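Local atomic coordinates of substrate binding periplasmic protein (Ralstonia solanacearum, PDB entry 3LOP), a protein that binds leucine in the crystal and probably serves as the periplasmic substrate-binding component of an amino-acid transport system. Residues V65-R70 / V94-L100; L31-W35 / A271-A277. Numbering follows the deposited sequence.

Both contacts belong to the lobe built on the five-stranded parallel sheet 47-53, 6-12, 74-78, 102-103, 118-119, one of the two lobes of this periplasmic binding protein, and they lie on opposite faces of that sheet. Contact 1 joins helices 58-71 and 94-98, whereas contact 2 packs helix 19-38 against helix 263-275. Their centres are 28 Å apart and their nearest atoms about 12 Å apart. Along the chain the order is 31-35, 65-70, 94-100, 271-277, so contact 1 joins close neighbours and contact 2 brings back the chain after its excursion through the second lobe. V65 of contact 1 has its side chain about 14 Å from the bound leucine.

Contact 1: residues V65-R70 / V94-L100; sequences VRDMAR and VLAEARL
Two helical segments, V65-R70 and V94-A98, run side by side, their axes 10.0 Å apart and only 12° from parallel. They belong to neighbouring helices on one face of the parallel sheet of a Rossmann-like lobe, as expected for successive right-handed beta-alpha-beta crossovers. R66 lies opposite V94 (CA to CA 6.2 Å) and A69 opposite A98 (6.3 Å). The second helix ends in a Schellman motif: R99 takes positive phi and L100 N hydrogen-bonds to L95 O at 3.1 Å. V65 and V94, both t, meet between the helices, V65 CG1 to V94 CG1 at 3.7 Å; V65 and L100 also touch L77 of strand 74-78. One turn on, A69 CB meets A98 CB at 3.7 Å. On the outer side E97 is extended (t, t), and its OE2 forms salt bridges with both arginines: R66 NE to E97 OE2 is 3.0 Å and R70 NH2 to E97 OE2 is 2.9 Å. Water 1 accepts from R70 NE at 3.1 Å and donates weakly to E97 OE2 at 3.3 Å.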
# COMPACT_ATOMS: atom_id res chain seq x y z
N VAL A 65 13.08 6.97 -11.50
CA VAL A 65 12.25 6.43 -12.57
C VAL A 65 12.72 6.86 -13.95
O VAL A 65 12.81 6.04 -14.86
CB VAL A 65 10.77 6.79 -12.37
CG1 VAL A 65 9.94 6.29 -13.55
CG2 VAL A 65 10.26 6.16 -11.08
N ARG A 66 13.03 8.14 -14.12
CA ARG A 66 13.50 8.63 -15.41
C ARG A 66 14.80 7.93 -15.79
O ARG A 66 14.95 7.45 -16.92
CB ARG A 66 13.71 10.14 -15.38
CG ARG A 66 14.31 10.69 -16.66
CD ARG A 66 14.25 12.21 -16.72
NE ARG A 66 12.90 12.69 -17.01
CZ ARG A 66 12.20 13.49 -16.22
NH1 ARG A 66 12.71 13.91 -15.08
NH2 ARG A 66 10.98 13.88 -16.58
N ASP A 67 15.75 7.86 -14.86
CA ASP A 67 17.02 7.20 -15.12
C ASP A 67 16.85 5.72 -15.47
O ASP A 67 17.40 5.25 -16.47
CB ASP A 67 17.96 7.31 -13.91
CG ASP A 67 18.42 8.72 -13.64
OD1 ASP A 67 18.49 9.53 -14.58
OD2 ASP A 67 18.74 9.02 -12.46
N MSE A 68 16.10 4.99 -14.66
CA MSE A 68 15.90 3.57 -14.91
C MSE A 68 15.11 3.29 -16.20
O MSE A 68 15.36 2.30 -16.88
CB MSE A 68 15.22 2.88 -13.70
CG MSE A 68 16.23 2.26 -12.69
SE MSE A 68 15.49 1.36 -11.15
CE MSE A 68 14.65 2.86 -10.66
N ALA A 69 14.17 4.17 -16.54
CA ALA A 69 13.38 3.98 -17.75
C ALA A 69 14.24 4.06 -19.00
O ALA A 69 13.92 3.48 -20.03
CB ALA A 69 12.26 5.01 -17.81
N ARG A 70 15.34 4.80 -18.90
CA ARG A 70 16.23 4.98 -20.04
C ARG A 70 17.35 3.95 -20.14
O ARG A 70 17.72 3.54 -21.24
CB ARG A 70 16.84 6.38 -19.98
CG ARG A 70 15.80 7.48 -20.06
CD ARG A 70 16.43 8.85 -20.02
NE ARG A 70 15.43 9.90 -20.16
CZ ARG A 70 15.70 11.19 -20.29
NH1 ARG A 70 16.96 11.61 -20.29
NH2 ARG A 70 14.72 12.07 -20.42
N VAL A 94 6.77 12.14 -15.93
CA VAL A 94 7.82 11.14 -16.04
C VAL A 94 7.31 9.86 -16.70
O VAL A 94 7.97 9.29 -17.57
CB VAL A 94 8.39 10.79 -14.65
CG1 VAL A 94 9.48 9.74 -14.79
CG2 VAL A 94 8.94 12.04 -13.99
N LEU A 95 6.14 9.40 -16.28
CA LEU A 95 5.58 8.18 -16.85
C LEU A 95 5.18 8.40 -18.31
O LEU A 95 5.40 7.53 -19.15
CB LEU A 95 4.35 7.73 -16.05
CG LEU A 95 4.58 7.45 -14.56
CD1 LEU A 95 3.25 7.07 -13.92
CD2 LEU A 95 5.60 6.34 -14.38
N ALA A 96 4.61 9.56 -18.61
CA ALA A 96 4.19 9.87 -19.97
C ALA A 96 5.39 9.90 -20.92
O ALA A 96 5.31 9.43 -22.05
CB ALA A 96 3.47 11.21 -20.00
N GLU A 97 6.49 10.47 -20.44
CA GLU A 97 7.70 10.58 -21.24
C GLU A 97 8.28 9.22 -21.58
O GLU A 97 8.76 8.99 -22.69
CB GLU A 97 8.72 11.41 -20.46
CG GLU A 97 10.08 11.54 -21.12
CD GLU A 97 11.00 12.40 -20.29
OE1 GLU A 97 10.76 13.62 -20.22
OE2 GLU A 97 11.93 11.84 -19.68
N ALA A 98 8.22 8.30 -20.62
CA ALA A 98 8.76 6.96 -20.83
C ALA A 98 7.70 5.98 -21.34
O ALA A 98 8.04 4.86 -21.70
CB ALA A 98 9.35 6.44 -19.52
N ARG A 99 6.44 6.42 -21.38
CA ARG A 99 5.34 5.55 -21.80
C ARG A 99 5.42 4.29 -20.94
O ARG A 99 5.18 3.18 -21.40
CB ARG A 99 5.45 5.18 -23.28
CG ARG A 99 5.15 6.34 -24.21
CD ARG A 99 5.20 5.93 -25.68
NE ARG A 99 6.54 5.53 -26.08
CZ ARG A 99 6.93 4.27 -26.27
NH1 ARG A 99 6.07 3.27 -26.10
NH2 ARG A 99 8.19 4.01 -26.61
N LEU A 100 5.74 4.50 -19.67
CA LEU A 100 5.91 3.40 -18.73
C LEU A 100 4.74 3.22 -17.77
O LEU A 100 4.44 4.11 -16.97
CB LEU A 100 7.18 3.63 -17.91
CG LEU A 100 7.67 2.48 -17.04
CD1 LEU A 100 8.16 1.35 -17.94
CD2 LEU A 100 8.80 2.96 -16.14
O HOH W 1 12.63 8.63 -20.31

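Contact 2: residues L31-W35 / A271-A277. With EDO (1,2-ethanediol), chain C.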
# COMPACT_ATOMS: atom_id res chain seq x y z
N LEU A 31 10.45 -11.77 -4.70
CA LEU A 31 10.12 -13.16 -4.42
C LEU A 31 9.26 -13.73 -5.54
O LEU A 31 9.53 -14.83 -6.03
CB LEU A 31 9.36 -13.27 -3.09
CG LEU A 31 8.86 -14.68 -2.76
CD1 LEU A 31 10.03 -15.64 -2.63
CD2 LEU A 31 8.04 -14.65 -1.48
N TYR A 32 8.24 -12.99 -5.95
CA TYR A 32 7.39 -13.50 -7.01
C TYR A 32 8.16 -13.73 -8.30
O TYR A 32 8.01 -14.77 -8.94
CB TYR A 32 6.20 -12.58 -7.30
CG TYR A 32 5.30 -13.22 -8.32
CD1 TYR A 32 4.48 -14.29 -7.97
CD2 TYR A 32 5.37 -12.86 -9.67
CE1 TYR A 32 3.77 -15.01 -8.92
CE2 TYR A 32 4.67 -13.57 -10.64
CZ TYR A 32 3.88 -14.64 -10.26
OH TYR A 32 3.22 -15.38 -11.22
N PHE A 33 8.98 -12.77 -8.70
CA PHE A 33 9.72 -12.93 -9.94
C PHE A 33 10.77 -14.04 -9.86
O PHE A 33 10.97 -14.76 -10.83
CB PHE A 33 10.36 -11.60 -10.36
CG PHE A 33 9.35 -10.58 -10.84
CD1 PHE A 33 8.34 -10.95 -11.73
CD2 PHE A 33 9.40 -9.27 -10.40
CE1 PHE A 33 7.41 -10.02 -12.17
CE2 PHE A 33 8.47 -8.33 -10.84
CZ PHE A 33 7.47 -8.71 -11.72
N ASP A 34 11.41 -14.21 -8.71
CA ASP A 34 12.39 -15.29 -8.57
C ASP A 34 11.65 -16.62 -8.69
O ASP A 34 12.14 -17.56 -9.31
CB ASP A 34 13.10 -15.24 -7.21
CG ASP A 34 14.14 -14.14 -7.13
OD1 ASP A 34 14.61 -13.67 -8.19
OD2 ASP A 34 14.51 -13.75 -6.00
N TRP A 35 10.46 -16.68 -8.09
CA TRP A 35 9.60 -17.87 -8.12
C TRP A 35 9.18 -18.15 -9.56
O TRP A 35 9.25 -19.30 -10.03
CB TRP A 35 8.40 -17.59 -7.20
CG TRP A 35 7.19 -18.49 -7.30
CD1 TRP A 35 5.92 -18.08 -7.56
CD2 TRP A 35 7.11 -19.89 -6.98
NE1 TRP A 35 5.04 -19.12 -7.41
CE2 TRP A 35 5.74 -20.25 -7.06
CE3 TRP A 35 8.04 -20.87 -6.64
CZ2 TRP A 35 5.28 -21.54 -6.79
CZ3 TRP A 35 7.59 -22.17 -6.38
CH2 TRP A 35 6.22 -22.49 -6.46
N ALA A 271 6.50 -20.16 -2.50
CA ALA A 271 7.53 -19.44 -3.24
C ALA A 271 8.74 -19.16 -2.35
O ALA A 271 9.89 -19.36 -2.76
CB ALA A 271 6.97 -18.13 -3.79
N ARG A 272 8.49 -18.70 -1.13
CA ARG A 272 9.56 -18.39 -0.19
C ARG A 272 10.44 -19.61 0.04
O ARG A 272 11.67 -19.52 0.01
CB ARG A 272 8.97 -17.91 1.14
CG ARG A 272 10.01 -17.59 2.20
CD ARG A 272 9.34 -17.03 3.45
NE ARG A 272 10.30 -16.74 4.51
CZ ARG A 272 10.97 -17.68 5.18
NH1 ARG A 272 10.79 -18.96 4.90
NH2 ARG A 272 11.83 -17.33 6.13
N ALA A 273 9.82 -20.76 0.26
CA ALA A 273 10.57 -21.99 0.50
C ALA A 273 11.34 -22.45 -0.74
O ALA A 273 12.51 -22.81 -0.66
CB ALA A 273 9.64 -23.10 0.99
N ALA A 274 10.68 -22.43 -1.89
CA ALA A 274 11.31 -22.87 -3.14
C ALA A 274 12.50 -22.00 -3.54
O ALA A 274 13.53 -22.51 -3.98
CB ALA A 274 10.27 -22.88 -4.26
N VAL A 275 12.34 -20.69 -3.40
CA VAL A 275 13.40 -19.75 -3.75
C VAL A 275 14.50 -19.72 -2.70
O VAL A 275 15.66 -19.46 -3.01
CB VAL A 275 12.83 -18.32 -3.93
CG1 VAL A 275 13.95 -17.30 -4.07
CG2 VAL A 275 11.92 -18.28 -5.15
N GLY A 276 14.13 -20.02 -1.46
CA GLY A 276 15.09 -20.01 -0.37
C GLY A 276 15.31 -18.59 0.11
O GLY A 276 16.40 -18.23 0.56
N ALA A 277 14.26 -17.77 0.01
CA ALA A 277 14.32 -16.38 0.43
C ALA A 277 14.11 -16.28 1.94
O ALA A 277 13.07 -15.82 2.41
CB ALA A 277 13.24 -15.57 -0.30
C1 EDO C . 13.87 -11.31 -10.37
O1 EDO C . 13.79 -10.82 -9.03
C2 EDO C . 15.32 -11.28 -10.84
O2 EDO C . 15.74 -9.93 -10.99
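W35 lays the face of its indole over A271: the CB of A271 sits 3.7 Å from the centroid of the five-membered ring, 19° off the ring normal, a CH-pi contact. At the far end of the same ring system, W35 CZ3 reaches A274 CB at 3.5 Å, one helical turn on, while the W35 NE1 group is hydrogen-bonded to E267, earlier on the helix of A271. L31, one turn before W35, fills the neighbouring space. Its CD1 lies 3.7 Å from both A271 O and R272 CA, 4.1 Å from V275 CB and 4.0 Å from A277 CB. The short helical segments 31-35 and 271-275 cross at 59° with their axes 9.3 Å apart; between L31-W35 and A271-A277 the contacts are apolar, with no hydrogen bond. In this two-lobed periplasmic binding fold, helix 19-38 follows the first strand and lies on the sheet, with F33 touching I47 and L49; helix 263-275 covers it from outside. That covering helix ends here in a Schellman motif, in which G276 has positive phi and A277 N hydrogen-bonds to R272 O at 3.1 Å, turning A277 back toward L31. V275 packs CG1 against D34 CB at 3.9 Å. The D34 carboxylate is occupied elsewhere: OD2 forms a salt bridge with R30, and OD1 accepts a hydrogen bond from O1 of the 1,2-ethanediol, 3.1 Å away, a molecule probably acquired from the crystallisation liquor.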